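Local coordinates for N-acylhomoserine lactone dependent regulatory protein (Burkholderia cenocepacia, PDB 5L10), which probably acts as a DNA-binding, LuxR-type transcription regulator dependent on N-acylhomoserine lactones, represented here by its autoinducer-binding domain, at residues D79-R84 with V92-F97; F38-Y43 with F112-G117; F73-I78 with W106-C111; W118-Y123 with S155-A160; D14-A19 with H161-P166. All blocks are in the same frame, centred on the assembly; numbering follows the deposited sequence.

The five contacts run through the autoinducer-binding domain, an antiparallel sheet with helices on both faces. Along the chain, 92-97 closes contact 1 first, then 106-111 closes contact 3, 112-117 contact 2, 155-160 contact 4 and 161-166 contact 5, which brackets all the others. Contacts 1 and 3, centres about 11 Å apart, lie on one side of the chain's centre, on helices 80-87 and 103-111, and touch through W94 and W106; contact 5 lies across it, its centre about 25 Å from that of contact 1. Contacts 1, 2 and 4 meet along neighbouring strands 92-95 and 116-123, so the sheet joins the side near the probable ligand pocket to helix 143-169. That helix serves contacts 4 and 5, both of which touch the second subunit.

Contact 1 of 5, residues D79-R84 with V92-F97; sequences DPIIKR and VVWNAF
Helix 80-84, bearing I81 and R84, and strand 92-95, bearing V92 and W94, run nearly antiparallel at 157°, their axes 9.8 Å apart at closest approach. I81 comes across the indole of W94 at about a right angle and lays CD1 over one face, 3.8 Å from the centroid of the five-membered ring, in a CH-pi contact. With W94 CG between the backbone N and the carbonyl carbon (chi1 48°), the indole turns a face to I81, and W94 NE1 is hydrogen-bonded to S119 OG on the neighbouring strand. Farther along the helix, the R84 guanidinium lies flat over V92, with V92 CG1 3.5 Å from R84 CZ. D79 caps the helix start through OD1, accepting weak bonds from I81 N and I82 N, while its OD2 bonds to Y70 OH. A glycerol, probably from the crystallisation liquor, bonds weakly to D79 OD2. This mix of apolar surface, aromatic face and a carboxylate is consistent with the lactone pocket of LuxR-family relatives, where an equivalent aspartate and tryptophan meet the signal molecule.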
# COMPACT_ATOMS: atom_id res chain seq x y z
N ASP A 79 -0.10 -18.89 12.67
CA ASP A 79 0.28 -17.52 12.98
C ASP A 79 -0.95 -16.63 13.10
O ASP A 79 -1.63 -16.36 12.10
CB ASP A 79 1.23 -16.97 11.91
CG ASP A 79 1.92 -15.68 12.33
OD1 ASP A 79 1.28 -14.82 12.97
OD2 ASP A 79 3.12 -15.52 12.01
N PRO A 80 -1.26 -16.15 14.30
CA PRO A 80 -2.48 -15.35 14.48
C PRO A 80 -2.44 -14.02 13.75
O PRO A 80 -3.48 -13.54 13.29
CB PRO A 80 -2.55 -15.14 16.01
CG PRO A 80 -1.50 -16.05 16.59
CD PRO A 80 -0.47 -16.24 15.54
N ILE A 81 -1.26 -13.41 13.65
CA ILE A 81 -1.15 -12.15 12.92
C ILE A 81 -1.45 -12.36 11.44
O ILE A 81 -2.17 -11.57 10.82
CB ILE A 81 0.25 -11.54 13.12
CG1 ILE A 81 0.52 -11.31 14.61
CG2 ILE A 81 0.37 -10.24 12.36
CD1 ILE A 81 1.98 -11.04 14.92
N ILE A 82 -0.91 -13.43 10.86
CA ILE A 82 -1.14 -13.70 9.44
C ILE A 82 -2.62 -13.91 9.18
O ILE A 82 -3.18 -13.37 8.22
CB ILE A 82 -0.31 -14.91 8.97
CG1 ILE A 82 1.19 -14.67 9.19
CG2 ILE A 82 -0.59 -15.21 7.51
CD1 ILE A 82 1.74 -13.52 8.40
N LYS A 83 -3.28 -14.69 10.04
CA LYS A 83 -4.71 -14.95 9.86
C LYS A 83 -5.52 -13.66 9.92
O LYS A 83 -6.56 -13.55 9.26
CB LYS A 83 -5.21 -15.93 10.92
CG LYS A 83 -4.41 -17.23 11.03
CD LYS A 83 -4.39 -18.00 9.72
CE LYS A 83 -3.63 -19.32 9.86
NZ LYS A 83 -4.22 -20.20 10.91
N ARG A 84 -5.06 -12.67 10.69
CA ARG A 84 -5.79 -11.42 10.84
C ARG A 84 -5.52 -10.44 9.70
O ARG A 84 -6.45 -9.77 9.24
CB ARG A 84 -5.47 -10.78 12.19
CG ARG A 84 -6.05 -11.55 13.37
CD ARG A 84 -5.84 -10.82 14.69
NE ARG A 84 -6.46 -9.50 14.70
CZ ARG A 84 -6.28 -8.60 15.66
NH1 ARG A 84 -5.48 -8.89 16.68
NH2 ARG A 84 -6.88 -7.42 15.59
N VAL A 92 -3.18 -4.19 11.50
CA VAL A 92 -3.50 -4.89 12.75
C VAL A 92 -2.50 -4.45 13.81
O VAL A 92 -1.29 -4.65 13.66
CB VAL A 92 -3.46 -6.42 12.57
CG1 VAL A 92 -3.58 -7.11 13.91
CG2 VAL A 92 -4.56 -6.86 11.63
N VAL A 93 -3.01 -3.86 14.89
CA VAL A 93 -2.22 -3.52 16.07
C VAL A 93 -2.42 -4.61 17.10
O VAL A 93 -3.56 -4.97 17.42
CB VAL A 93 -2.61 -2.14 16.63
CG1 VAL A 93 -1.75 -1.79 17.83
CG2 VAL A 93 -2.51 -1.08 15.55
N TRP A 94 -1.33 -5.15 17.64
CA TRP A 94 -1.43 -6.27 18.56
C TRP A 94 -0.46 -6.09 19.72
O TRP A 94 0.53 -5.36 19.63
CB TRP A 94 -1.19 -7.60 17.85
CG TRP A 94 0.02 -7.64 16.97
CD1 TRP A 94 0.06 -7.43 15.62
CD2 TRP A 94 1.37 -7.91 17.38
NE1 TRP A 94 1.35 -7.56 15.17
CE2 TRP A 94 2.17 -7.86 16.22
CE3 TRP A 94 1.97 -8.20 18.61
CZ2 TRP A 94 3.55 -8.08 16.26
CZ3 TRP A 94 3.33 -8.42 18.64
CH2 TRP A 94 4.11 -8.35 17.48
N ASN A 95 -0.76 -6.80 20.82
CA ASN A 95 0.01 -6.78 22.06
C ASN A 95 0.16 -8.22 22.53
O ASN A 95 -0.83 -8.88 22.85
CB ASN A 95 -0.69 -5.93 23.13
CG ASN A 95 0.10 -5.83 24.43
OD1 ASN A 95 0.71 -6.79 24.89
ND2 ASN A 95 0.08 -4.65 25.03
N ALA A 96 1.41 -8.70 22.59
CA ALA A 96 1.65 -10.10 22.92
C ALA A 96 1.09 -10.48 24.29
O ALA A 96 0.71 -11.64 24.50
CB ALA A 96 3.14 -10.41 22.84
N PHE A 97 1.03 -9.53 25.22
CA PHE A 97 0.49 -9.84 26.54
C PHE A 97 -1.04 -9.83 26.58
O PHE A 97 -1.61 -10.31 27.56
CB PHE A 97 1.01 -8.84 27.59
CG PHE A 97 2.50 -8.89 27.78
CD1 PHE A 97 3.10 -9.95 28.44
CD2 PHE A 97 3.30 -7.86 27.31
CE1 PHE A 97 4.47 -9.99 28.61
CE2 PHE A 97 4.67 -7.89 27.48
CZ PHE A 97 5.26 -8.96 28.13

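Contact 2 of 5, residues F38-Y43 with F112-G117; sequences FRYCVY and FGMRYG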
# COMPACT_ATOMS: atom_id res chain seq x y z
N PHE A 38 10.03 1.96 16.24
CA PHE A 38 9.90 0.50 16.18
C PHE A 38 11.29 -0.11 16.15
O PHE A 38 12.01 0.02 15.16
CB PHE A 38 9.09 0.08 14.95
CG PHE A 38 7.70 0.62 14.93
CD1 PHE A 38 6.71 0.03 15.70
CD2 PHE A 38 7.37 1.71 14.15
CE1 PHE A 38 5.42 0.52 15.68
CE2 PHE A 38 6.08 2.20 14.12
CZ PHE A 38 5.10 1.61 14.89
N ARG A 39 11.66 -0.80 17.23
CA ARG A 39 12.98 -1.42 17.30
C ARG A 39 13.14 -2.51 16.26
O ARG A 39 14.22 -2.69 15.69
CB ARG A 39 13.22 -1.98 18.70
CG ARG A 39 14.35 -2.99 18.74
CD ARG A 39 14.93 -3.13 20.11
NE ARG A 39 16.01 -4.11 20.12
CZ ARG A 39 16.92 -4.20 21.07
NH1 ARG A 39 16.89 -3.36 22.09
NH2 ARG A 39 17.87 -5.13 21.01
N TYR A 40 12.06 -3.24 15.98
CA TYR A 40 12.12 -4.41 15.11
C TYR A 40 11.24 -4.21 13.88
O TYR A 40 10.12 -3.70 13.97
CB TYR A 40 11.68 -5.65 15.86
CG TYR A 40 12.58 -6.03 17.00
CD1 TYR A 40 13.85 -6.54 16.77
CD2 TYR A 40 12.16 -5.90 18.32
CE1 TYR A 40 14.68 -6.90 17.81
CE2 TYR A 40 12.98 -6.26 19.37
CZ TYR A 40 14.24 -6.76 19.11
OH TYR A 40 15.06 -7.12 20.15
N CYS A 41 11.76 -4.64 12.73
CA CYS A 41 11.08 -4.52 11.45
C CYS A 41 11.23 -5.84 10.70
O CYS A 41 12.35 -6.23 10.37
CB CYS A 41 11.65 -3.36 10.63
SG CYS A 41 11.05 -3.30 8.94
N VAL A 42 10.12 -6.52 10.45
CA VAL A 42 10.12 -7.86 9.88
C VAL A 42 9.20 -7.87 8.67
O VAL A 42 8.12 -7.27 8.70
CB VAL A 42 9.67 -8.91 10.91
CG1 VAL A 42 9.85 -10.32 10.35
CG2 VAL A 42 10.41 -8.74 12.22
N TYR A 43 9.62 -8.55 7.60
CA TYR A 43 8.78 -8.73 6.43
C TYR A 43 8.69 -10.21 6.09
O TYR A 43 9.71 -10.91 6.07
CB TYR A 43 9.31 -7.96 5.21
CG TYR A 43 8.24 -7.78 4.16
CD1 TYR A 43 7.27 -6.79 4.29
CD2 TYR A 43 8.17 -8.62 3.06
CE1 TYR A 43 6.28 -6.63 3.35
CE2 TYR A 43 7.18 -8.47 2.10
CZ TYR A 43 6.24 -7.47 2.25
OH TYR A 43 5.25 -7.30 1.31
N PHE A 112 10.83 -12.56 23.60
CA PHE A 112 11.94 -12.10 22.77
C PHE A 112 11.71 -10.70 22.23
O PHE A 112 12.29 -10.32 21.21
CB PHE A 112 12.21 -13.08 21.64
CG PHE A 112 12.72 -14.41 22.10
CD1 PHE A 112 14.06 -14.59 22.38
CD2 PHE A 112 11.85 -15.47 22.29
CE1 PHE A 112 14.52 -15.81 22.83
CE2 PHE A 112 12.30 -16.70 22.73
CZ PHE A 112 13.65 -16.87 23.00
N GLY A 113 10.88 -9.91 22.91
CA GLY A 113 10.67 -8.53 22.54
C GLY A 113 9.62 -8.28 21.48
O GLY A 113 9.27 -7.12 21.24
N MSE A 114 9.12 -9.33 20.83
CA MSE A 114 8.03 -9.17 19.87
C MSE A 114 6.72 -8.90 20.61
O MSE A 114 5.83 -9.75 20.64
CB MSE A 114 7.88 -10.43 19.01
CG MSE A 114 9.10 -10.81 18.19
SE MSE A 114 9.43 -9.65 16.66
CE MSE A 114 10.92 -8.74 17.39
N ARG A 115 6.59 -7.71 21.20
CA ARG A 115 5.54 -7.45 22.18
C ARG A 115 4.42 -6.55 21.66
O ARG A 115 3.25 -6.90 21.78
CB ARG A 115 6.15 -6.86 23.45
CG ARG A 115 7.09 -7.82 24.15
CD ARG A 115 7.72 -7.25 25.40
NE ARG A 115 8.51 -8.27 26.08
CZ ARG A 115 9.11 -8.11 27.26
NH1 ARG A 115 9.00 -6.95 27.91
NH2 ARG A 115 9.80 -9.10 27.79
N TYR A 116 4.75 -5.39 21.09
CA TYR A 116 3.75 -4.41 20.68
C TYR A 116 3.95 -4.11 19.20
O TYR A 116 4.90 -3.40 18.83
CB TYR A 116 3.84 -3.15 21.53
CG TYR A 116 4.11 -3.46 22.98
CD1 TYR A 116 3.14 -4.08 23.77
CD2 TYR A 116 5.33 -3.16 23.56
CE1 TYR A 116 3.39 -4.38 25.10
CE2 TYR A 116 5.59 -3.45 24.89
CZ TYR A 116 4.61 -4.06 25.65
OH TYR A 116 4.87 -4.35 26.97
N GLY A 117 3.07 -4.64 18.37
CA GLY A 117 3.31 -4.72 16.94
C GLY A 117 2.27 -4.01 16.11
O GLY A 117 1.12 -3.83 16.52
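A Met-aromatic contact between Y40 and M114, a selenomethionine, ties the start of strand 40-46 to the loop leading into strand 116-123. F112 turns its ring away from Y40 and packs instead on W66 and R69 of helix 64-72. G113 follows with a positive phi of 86°, a shape well suited to glycine, and its carbonyl O lies obliquely 4.2 Å from Y40 CE2. M114 is the centre of an inverse gamma turn; its chain bends at chi2 and chi3, bringing the methyl over the Y40 ring with CE 3.5 Å from the centroid, a CH-pi contact. R115 then reaches back, NE donating to A110 O of the preceding helix, and with Y116 and G117 the strand begins. In 38-43, R39 and Y40 form a classic beta bulge opposite V135. The tyrosine ring is sandwiched: R39 CG lies 3.5 Å above the ring plane of Y40 on the face opposite M114 CE, while M114 SE stands obliquely 5.3 Å from the ring centroid of Y40.

Contact 3 of 5, residues F73-I78 with W106-C111; sequences FGYVTI and WHDAAC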
# COMPACT_ATOMS: atom_id res chain seq x y z
N PHE A 73 8.81 -24.70 15.88
CA PHE A 73 7.49 -24.94 16.44
C PHE A 73 6.38 -24.83 15.40
O PHE A 73 5.21 -24.97 15.76
CB PHE A 73 7.21 -23.98 17.60
CG PHE A 73 8.09 -24.19 18.80
CD1 PHE A 73 8.67 -25.43 19.03
CD2 PHE A 73 8.35 -23.16 19.68
CE1 PHE A 73 9.49 -25.63 20.13
CE2 PHE A 73 9.17 -23.36 20.78
CZ PHE A 73 9.74 -24.59 21.00
N GLY A 74 6.72 -24.58 14.14
CA GLY A 74 5.73 -24.57 13.07
C GLY A 74 4.70 -23.47 13.18
O GLY A 74 3.52 -23.70 12.90
N TYR A 75 5.12 -22.27 13.57
CA TYR A 75 4.17 -21.19 13.82
C TYR A 75 3.54 -20.64 12.54
O TYR A 75 2.52 -19.96 12.63
CB TYR A 75 4.86 -20.06 14.58
CG TYR A 75 5.08 -20.36 16.04
CD1 TYR A 75 4.37 -21.37 16.68
CD2 TYR A 75 6.01 -19.64 16.79
CE1 TYR A 75 4.57 -21.65 18.01
CE2 TYR A 75 6.22 -19.92 18.12
CZ TYR A 75 5.50 -20.92 18.73
OH TYR A 75 5.70 -21.20 20.06
N VAL A 76 4.13 -20.91 11.37
CA VAL A 76 3.51 -20.43 10.13
C VAL A 76 2.14 -21.06 9.94
O VAL A 76 1.26 -20.47 9.31
CB VAL A 76 4.44 -20.70 8.93
CG1 VAL A 76 4.66 -22.20 8.73
CG2 VAL A 76 3.87 -20.07 7.67
N THR A 77 1.93 -22.26 10.49
CA THR A 77 0.65 -22.94 10.34
C THR A 77 -0.46 -22.19 11.06
O THR A 77 -1.60 -22.14 10.58
CB THR A 77 0.77 -24.37 10.87
OG1 THR A 77 1.68 -25.10 10.04
CG2 THR A 77 -0.59 -25.07 10.87
N ILE A 78 -0.15 -21.57 12.20
CA ILE A 78 -1.17 -21.05 13.10
C ILE A 78 -0.90 -19.59 13.47
O ILE A 78 -1.41 -19.11 14.48
CB ILE A 78 -1.27 -21.92 14.36
CG1 ILE A 78 0.12 -22.19 14.95
CG2 ILE A 78 -1.96 -23.24 14.04
CD1 ILE A 78 0.62 -21.12 15.91
N TRP A 106 2.15 -16.36 21.35
CA TRP A 106 2.41 -15.10 22.02
C TRP A 106 3.40 -15.25 23.17
O TRP A 106 4.12 -14.29 23.49
CB TRP A 106 1.09 -14.50 22.52
CG TRP A 106 0.15 -14.13 21.41
CD1 TRP A 106 -1.08 -14.67 21.17
CD2 TRP A 106 0.37 -13.15 20.39
NE1 TRP A 106 -1.64 -14.07 20.06
CE2 TRP A 106 -0.77 -13.14 19.57
CE3 TRP A 106 1.42 -12.28 20.09
CZ2 TRP A 106 -0.89 -12.29 18.46
CZ3 TRP A 106 1.30 -11.44 19.00
CH2 TRP A 106 0.15 -11.45 18.20
N HIS A 107 3.46 -16.43 23.80
CA HIS A 107 4.44 -16.67 24.85
C HIS A 107 5.86 -16.46 24.34
O HIS A 107 6.65 -15.73 24.95
CB HIS A 107 4.26 -18.09 25.40
CG HIS A 107 5.39 -18.56 26.26
ND1 HIS A 107 5.48 -18.27 27.60
CD2 HIS A 107 6.47 -19.33 25.97
CE1 HIS A 107 6.57 -18.82 28.10
NE2 HIS A 107 7.19 -19.47 27.13
N ASP A 108 6.19 -17.09 23.22
CA ASP A 108 7.53 -16.95 22.65
C ASP A 108 7.77 -15.53 22.13
O ASP A 108 8.87 -15.00 22.27
CB ASP A 108 7.72 -17.98 21.53
CG ASP A 108 7.86 -19.39 22.06
OD1 ASP A 108 8.58 -19.58 23.06
OD2 ASP A 108 7.24 -20.31 21.48
N ALA A 109 6.74 -14.91 21.54
CA ALA A 109 6.88 -13.54 21.07
C ALA A 109 7.22 -12.59 22.21
O ALA A 109 8.18 -11.81 22.13
CB ALA A 109 5.59 -13.10 20.36
N ALA A 110 6.45 -12.65 23.30
CA ALA A 110 6.70 -11.79 24.45
C ALA A 110 8.08 -12.04 25.05
O ALA A 110 8.71 -11.11 25.56
CB ALA A 110 5.62 -11.98 25.50
N CYS A 111 8.57 -13.28 25.00
CA CYS A 111 9.85 -13.60 25.60
C CYS A 111 11.03 -13.01 24.84
O CYS A 111 12.13 -12.95 25.39
CB CYS A 111 10.03 -15.12 25.70
SG CYS A 111 9.03 -15.92 26.98
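D108 of helix 103-111 points into the corner between F73 and Y75, which flank G74, the residue that ends helix 64-72 in a Schellman motif with positive phi (65°). Following the aspartate outward, CB heads toward the hydroxyl end of Y75. CG is set anti to the carbonyl carbon (chi1 -72°), which directs the carboxylate to the two aromatic rings. From there the two oxygens part. D108 OD1 takes a salt bridge from R69 NH2 on helix 64-72, the strongest polar partner of this side chain. D108 OD2 comes to the edges of both rings, near their planes: it is 3.5 Å from F73 CD2, and also lies beside the hydroxyl end of Y75. The modelled spacing of D108 OD2 and Y75 OH is too short to be sound, so any bond between them is doubtful in this 2.75 Å structure. The carboxylate plane is tilted 24° from the F73 ring. Helix 103-111 is thus joined to the end of helix 64-72 and to the loop before helix 80-87, while F105 meets the Y75 ring edge-to-face. Within the corner the aromatic pair also touch each other, F73 CB standing 3.5 Å above the plane of the Y75 ring.

Contact 4 of 5, residues W118-Y123 with S155-A160; sequences WSHGGY and SLSHAA
Helix 143-169 packs here against a face of the antiparallel sheet, with S157 facing W118 and H120, two alternate residues of strand 116-123 that point to the same side. The backbones come near, H120 CA and S157 CA being 6.7 Å apart. S157 CB meets the edge of the W118 indole in its plane, 3.7 Å from CH2 at the far end of the six-membered ring. W118 CG lies anti to the backbone N (chi1 -178°), which extends the indole from the strand toward the helix. H120 is likewise extended, and its imidazole stands next to S157 OG; that pair is modelled too close for its detail to be trusted. The imidazole also meets the H161 ring one turn farther along the helix and the ring of H158 of the second subunit, placing this layer at the dimer interface, where S155 also packs on S155 of the second subunit. S119, between W118 and H120, sends its OG the other way, to T133 OG1. A sheet with helices on both faces, one of them meeting a second subunit, is the alpha-beta-alpha sandwich of LuxR-type autoinducer-binding domains.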
# COMPACT_ATOMS: atom_id res chain seq x y z
N TRP A 118 2.69 -3.60 14.91
CA TRP A 118 1.83 -3.03 13.88
C TRP A 118 2.08 -3.86 12.63
O TRP A 118 3.22 -3.90 12.13
CB TRP A 118 2.16 -1.55 13.66
CG TRP A 118 1.31 -0.83 12.66
CD1 TRP A 118 0.24 -0.03 12.92
CD2 TRP A 118 1.48 -0.82 11.23
NE1 TRP A 118 -0.28 0.47 11.75
CE2 TRP A 118 0.46 0.00 10.70
CE3 TRP A 118 2.38 -1.43 10.36
CZ2 TRP A 118 0.33 0.23 9.33
CZ3 TRP A 118 2.25 -1.20 8.99
CH2 TRP A 118 1.23 -0.37 8.49
N SER A 119 1.06 -4.55 12.14
CA SER A 119 1.22 -5.45 11.01
C SER A 119 0.22 -5.13 9.91
O SER A 119 -0.96 -4.89 10.18
CB SER A 119 1.06 -6.92 11.43
OG SER A 119 2.13 -7.34 12.25
N HIS A 120 0.70 -5.13 8.66
CA HIS A 120 -0.17 -4.91 7.51
C HIS A 120 0.18 -5.87 6.38
O HIS A 120 1.36 -6.05 6.05
CB HIS A 120 -0.09 -3.48 7.00
CG HIS A 120 -0.95 -3.23 5.80
ND1 HIS A 120 -2.28 -2.89 5.89
CD2 HIS A 120 -0.68 -3.33 4.47
CE1 HIS A 120 -2.79 -2.76 4.68
NE2 HIS A 120 -1.83 -3.02 3.80
N GLY A 121 -0.84 -6.46 5.77
CA GLY A 121 -0.66 -7.44 4.71
C GLY A 121 -1.03 -6.91 3.34
O GLY A 121 -1.94 -6.09 3.21
N GLY A 122 -0.31 -7.38 2.32
CA GLY A 122 -0.55 -6.94 0.96
C GLY A 122 -0.42 -8.10 -0.02
O GLY A 122 0.34 -9.04 0.20
N TYR A 123 -1.17 -8.00 -1.11
CA TYR A 123 -1.20 -9.03 -2.14
C TYR A 123 -0.59 -8.51 -3.44
O TYR A 123 -0.66 -7.32 -3.74
CB TYR A 123 -2.63 -9.53 -2.40
CG TYR A 123 -3.21 -10.29 -1.24
CD1 TYR A 123 -3.06 -11.67 -1.15
CD2 TYR A 123 -3.90 -9.64 -0.23
CE1 TYR A 123 -3.58 -12.38 -0.07
CE2 TYR A 123 -4.42 -10.33 0.84
CZ TYR A 123 -4.26 -11.70 0.92
OH TYR A 123 -4.78 -12.40 1.99
N SER A 155 2.67 4.75 4.72
CA SER A 155 3.75 5.01 3.77
C SER A 155 4.74 3.85 3.74
O SER A 155 5.03 3.30 2.67
CB SER A 155 4.44 6.32 4.14
OG SER A 155 5.46 6.64 3.22
N LEU A 156 5.24 3.44 4.91
CA LEU A 156 6.19 2.33 4.97
C LEU A 156 5.58 1.04 4.45
O LEU A 156 6.27 0.22 3.83
CB LEU A 156 6.68 2.13 6.40
CG LEU A 156 7.79 3.04 6.89
CD1 LEU A 156 8.22 2.64 8.29
CD2 LEU A 156 8.94 2.97 5.92
N SER A 157 4.29 0.84 4.71
CA SER A 157 3.63 -0.38 4.28
C SER A 157 3.54 -0.45 2.76
O SER A 157 3.81 -1.50 2.16
CB SER A 157 2.24 -0.45 4.91
OG SER A 157 1.56 -1.60 4.46
N HIS A 158 3.16 0.65 2.12
CA HIS A 158 3.19 0.71 0.67
C HIS A 158 4.60 0.48 0.14
O HIS A 158 4.79 -0.20 -0.87
CB HIS A 158 2.65 2.06 0.19
CG HIS A 158 2.95 2.37 -1.25
ND1 HIS A 158 4.19 2.82 -1.67
CD2 HIS A 158 2.18 2.30 -2.36
CE1 HIS A 158 4.16 3.01 -2.98
NE2 HIS A 158 2.95 2.70 -3.42
N ALA A 159 5.60 1.04 0.82
CA ALA A 159 6.98 0.91 0.37
C ALA A 159 7.45 -0.54 0.43
O ALA A 159 8.14 -1.01 -0.47
CB ALA A 159 7.89 1.80 1.20
N ALA A 160 7.08 -1.25 1.50
CA ALA A 160 7.50 -2.65 1.62
C ALA A 160 6.86 -3.50 0.53
O ALA A 160 7.53 -4.34 -0.08
CB ALA A 160 7.14 -3.18 3.00

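Contact 5 of 5, residues D14-A19 with H161-P166; sequences DALQRA and HAYLMP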
# COMPACT_ATOMS: atom_id res chain seq x y z
N ASP A 14 13.69 7.91 -1.26
CA ASP A 14 14.80 8.18 -2.17
C ASP A 14 15.78 7.02 -2.18
O ASP A 14 16.29 6.64 -3.25
CB ASP A 14 15.49 9.48 -1.80
CG ASP A 14 14.97 10.66 -2.59
OD1 ASP A 14 13.79 10.62 -3.02
OD2 ASP A 14 15.73 11.63 -2.79
N ALA A 15 16.06 6.43 -1.01
CA ALA A 15 16.93 5.26 -0.97
C ALA A 15 16.31 4.08 -1.70
O ALA A 15 17.02 3.27 -2.30
CB ALA A 15 17.23 4.89 0.48
N LEU A 16 14.98 3.98 -1.68
CA LEU A 16 14.31 2.87 -2.36
C LEU A 16 14.33 3.02 -3.87
O LEU A 16 14.09 2.03 -4.58
CB LEU A 16 12.86 2.75 -1.87
CG LEU A 16 12.69 2.31 -0.41
CD1 LEU A 16 11.23 2.20 -0.05
CD2 LEU A 16 13.41 0.99 -0.17
N GLN A 17 14.62 4.21 -4.39
CA GLN A 17 14.80 4.40 -5.82
C GLN A 17 16.15 3.91 -6.32
O GLN A 17 16.33 3.76 -7.53
CB GLN A 17 14.62 5.88 -6.20
CG GLN A 17 13.29 6.47 -5.80
CD GLN A 17 12.11 5.68 -6.34
OE1 GLN A 17 12.12 5.23 -7.49
NE2 GLN A 17 11.10 5.49 -5.50
N ARG A 18 17.11 3.68 -5.43
CA ARG A 18 18.42 3.16 -5.79
C ARG A 18 18.67 1.80 -5.14
O ARG A 18 19.80 1.47 -4.78
CB ARG A 18 19.53 4.14 -5.42
CG ARG A 18 19.29 5.56 -5.92
CD ARG A 18 20.39 6.50 -5.45
NE ARG A 18 20.55 6.49 -4.00
CZ ARG A 18 19.95 7.34 -3.17
NH1 ARG A 18 19.14 8.28 -3.66
NH2 ARG A 18 20.15 7.26 -1.86
N ALA A 19 17.61 1.02 -4.96
CA ALA A 19 17.67 -0.30 -4.33
C ALA A 19 17.09 -1.32 -5.29
O ALA A 19 15.88 -1.59 -5.26
CB ALA A 19 16.93 -0.31 -2.99
N HIS A 161 5.58 -3.27 0.26
CA HIS A 161 4.88 -4.08 -0.72
C HIS A 161 5.30 -3.74 -2.14
O HIS A 161 5.27 -4.60 -3.03
CB HIS A 161 3.37 -3.91 -0.55
CG HIS A 161 2.88 -4.32 0.81
ND1 HIS A 161 3.43 -5.38 1.50
CD2 HIS A 161 1.91 -3.82 1.60
CE1 HIS A 161 2.80 -5.51 2.66
NE2 HIS A 161 1.88 -4.57 2.74
N ALA A 162 5.72 -2.49 -2.38
CA ALA A 162 6.07 -2.06 -3.73
C ALA A 162 7.55 -2.23 -4.04
O ALA A 162 7.90 -2.45 -5.21
CB ALA A 162 5.67 -0.60 -3.93
N TYR A 163 8.43 -2.14 -3.04
CA TYR A 163 9.86 -2.17 -3.29
C TYR A 163 10.57 -3.39 -2.72
O TYR A 163 11.64 -3.73 -3.22
CB TYR A 163 10.52 -0.90 -2.71
CG TYR A 163 10.07 0.38 -3.38
CD1 TYR A 163 10.74 0.88 -4.48
CD2 TYR A 163 8.97 1.08 -2.90
CE1 TYR A 163 10.34 2.05 -5.10
CE2 TYR A 163 8.56 2.25 -3.51
CZ TYR A 163 9.25 2.73 -4.60
OH TYR A 163 8.84 3.90 -5.21
N LEU A 164 10.02 -4.04 -1.70
CA LEU A 164 10.67 -5.19 -1.08
C LEU A 164 10.05 -6.51 -1.53
O LEU A 164 10.76 -7.40 -2.00
CB LEU A 164 10.62 -5.08 0.45
CG LEU A 164 11.34 -6.19 1.20
CD1 LEU A 164 12.79 -6.23 0.79
CD2 LEU A 164 11.22 -5.98 2.70
N MSE A 165 8.73 -6.66 -1.38
CA MSE A 165 8.05 -7.89 -1.77
C MSE A 165 8.35 -8.37 -3.20
O MSE A 165 8.71 -9.54 -3.38
CB MSE A 165 6.53 -7.73 -1.57
CG MSE A 165 5.71 -8.73 -2.36
SE MSE A 165 3.87 -8.95 -1.75
CE MSE A 165 3.26 -7.11 -1.87
N PRO A 166 8.23 -7.50 -4.22
CA PRO A 166 8.50 -7.96 -5.59
C PRO A 166 9.94 -8.39 -5.81
O PRO A 166 10.19 -9.20 -6.72
CB PRO A 166 8.16 -6.73 -6.44
CG PRO A 166 8.37 -5.59 -5.54
CD PRO A 166 7.89 -6.07 -4.20
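Q17 NE2 donates a hydrogen bond to Y163 OH at 2.8 Å, joining the C-terminal region of helix 3-16 to helix 143-169 where the latter widens into a pi-type turn. The bond is moderately bent, with an N-H...O angle of 144°, and the phenol oxygen lies close to the plane of the glutamine amide. The amide and the tyrosine ring stand perpendicular. Although the CB of Q17 points away from helix 143-169, the chain folds back at chi2 (-54°) and brings its amide to the phenol. The rest of the ring rests on L16: CB lies over one face, 4.0 Å from the centroid of the Y163 ring, in a CH-pi contact, and L16 CD1 lies 3.8 Å from Y163 CD2. The tyrosine thus links its own helix to the region around L16 and Q17, with its face on an apolar side chain and its hydroxyl on a polar one. R90 of the second subunit packs on Y163 and R150 of that subunit on Q17, so the pair borders the dimer interface. Past the wide turn the helix kinks at P166, whose ring nitrogen carries no hydrogen. The backbone of 14-19 also takes part, L16 O lying 3.5 Å from Y163 CD1.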